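Local coordinates for protein transcriptional regulator, IclR family (PDB 3R4K) that probably binds DNA through a helix-turn-helix domain and regulates transcription, as in other IclR-family proteins whose C-terminal domain senses small effectors, at residues A[129-133]-A[134-138]. Residues are numbered along the deposited sequence; the frame is centred on the assembly and turned at random.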
loop_
_atom_site.group_PDB
_atom_site.type_symbol
_atom_site.label_atom_id
_atom_site.label_comp_id
_atom_site.label_asym_id
_atom_site.label_seq_id
_atom_site.Cartn_x
_atom_site.Cartn_y
_atom_site.Cartn_z
ATOM N N GLU A 129 6.912 11.752 20.485
ATOM C CA GLU A 129 8.134 12.477 20.808
ATOM C C GLU A 129 8.954 12.637 19.510
ATOM O O GLU A 129 9.136 11.670 18.767
ATOM C CB GLU A 129 8.921 11.738 21.906
ATOM C CG GLU A 129 10.208 12.433 22.317
ATOM C CD GLU A 129 10.692 12.146 23.726
ATOM O OE1 GLU A 129 10.765 10.958 24.121
ATOM O OE2 GLU A 129 11.041 13.124 24.427
ATOM N N VAL A 130 9.396 13.855 19.216
ATOM C CA VAL A 130 10.168 14.147 18.002
ATOM C C VAL A 130 11.655 13.908 18.297
ATOM O O VAL A 130 12.186 14.416 19.289
ATOM C CB VAL A 130 9.878 15.563 17.441
ATOM C CG1 VAL A 130 10.713 15.852 16.188
ATOM C CG2 VAL A 130 8.386 15.728 17.136
ATOM N N LEU A 131 12.300 13.103 17.450
ATOM C CA LEU A 131 13.705 12.735 17.583
ATOM C C LEU A 131 14.548 13.530 16.605
ATOM O O LEU A 131 14.095 13.841 15.488
ATOM C CB LEU A 131 13.917 11.229 17.343
ATOM C CG LEU A 131 13.045 10.204 18.093
ATOM C CD1 LEU A 131 12.616 10.639 19.495
ATOM C CD2 LEU A 131 11.951 9.752 17.290
ATOM N N THR A 132 15.772 13.882 17.019
ATOM C CA THR A 132 16.670 14.624 16.138
ATOM C C THR A 132 17.323 13.627 15.160
ATOM O O THR A 132 17.499 12.454 15.505
ATOM C CB THR A 132 17.699 15.427 16.951
ATOM O OG1 THR A 132 18.539 14.533 17.677
ATOM C CG2 THR A 132 17.053 16.426 17.909
ATOM N N PHE A 133 17.664 14.088 13.949
ATOM C CA PHE A 133 18.315 13.223 12.971
ATOM C C PHE A 133 19.787 12.995 13.325
ATOM O O PHE A 133 20.340 11.933 13.040
ATOM C CB PHE A 133 18.193 13.798 11.554
ATOM C CG PHE A 133 16.834 13.575 10.930
ATOM C CD1 PHE A 133 16.427 12.299 10.537
ATOM C CD2 PHE A 133 15.960 14.634 10.733
ATOM C CE1 PHE A 133 15.162 12.091 9.984
ATOM C CE2 PHE A 133 14.699 14.426 10.158
ATOM C CZ PHE A 133 14.308 13.157 9.797
ATOM N N HIS A 134 20.409 13.986 13.967
ATOM C CA HIS A 134 21.824 13.948 14.308
ATOM C C HIS A 134 22.106 13.458 15.744
ATOM O O HIS A 134 23.213 12.982 15.999
ATOM C CB HIS A 134 22.439 15.349 14.097
ATOM C CG HIS A 134 21.896 16.398 15.018
ATOM N ND1 HIS A 134 20.644 16.960 14.824
ATOM C CD2 HIS A 134 22.461 16.958 16.114
ATOM C CE1 HIS A 134 20.486 17.828 15.817
ATOM N NE2 HIS A 134 21.551 17.859 16.618
ATOM N N GLY A 135 21.140 13.591 16.658
ATOM C CA GLY A 135 21.345 13.243 18.062
ATOM C C GLY A 135 20.808 11.916 18.555
ATOM O O GLY A 135 20.997 11.570 19.727
ATOM N N THR A 136 20.122 11.163 17.685
ATOM C CA THR A 136 19.571 9.858 18.079
ATOM C C THR A 136 20.109 8.770 17.156
ATOM O O THR A 136 20.418 9.057 15.997
ATOM C CB THR A 136 18.012 9.853 18.058
ATOM O OG1 THR A 136 17.531 10.052 16.729
ATOM C CG2 THR A 136 17.393 10.874 18.975
ATOM N N ALA A 137 20.169 7.517 17.648
ATOM C CA ALA A 137 20.553 6.364 16.837
ATOM C C ALA A 137 19.494 6.167 15.738
ATOM O O ALA A 137 19.848 5.921 14.587
ATOM C CB ALA A 137 20.674 5.121 17.710
ATOM N N SER A 138 18.194 6.353 16.096
ATOM C CA SER A 138 17.046 6.256 15.184
ATOM C C SER A 138 17.185 7.265 14.044
ATOM O O SER A 138 17.039 6.884 12.880
ATOM C CB SER A 138 15.729 6.461 15.929
ATOM O OG SER A 138 15.608 5.537 16.994
#
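Over one face of the H134 imidazole, displaced toward its rim, lies OG1 of T132, 4.2 Å above the ring plane; CE1 of the same ring comes within 3.8 Å of T132 CB. The ring reaches this place because its CG sits between the backbone N and the carbonyl carbon (chi1 65°), which folds it back alongside the threonine two residues earlier. NE2 is satisfied beyond the turn, by the carbonyl of T160. The other flat group, the F133 ring, leaves the turn and meets F150 edge to face.

Two threonines close the loop between them. T132 OG1 accepts a weak hydrogen bond from the backbone N of G135, three residues on, 2.9 Å long and bent to 127° at the hydrogen. T132 is also the acceptor of the second bond, from T136 OG1 to its carbonyl O at 2.7 Å, the hydroxyl approaching nearly in line with the carbonyl (167°). The T136 hydroxyl is also bonded to the backbone N of G139, so one oxygen ties the residue just after the strand to the first turn of the helix. The T136 methyl CG2 packs 3.9 Å from L131 CB, and F192 touches both residues. A valine in place of T136 would probably leave T132 O without this donor and the amide of G139 without its cap.

Buried at the edge of the antiparallel sheet, this tight link from strand 129-131 to helix 137-143 is a worked example of threonine N-capping, here in the GAF-like C-terminal domain of an IclR regulator.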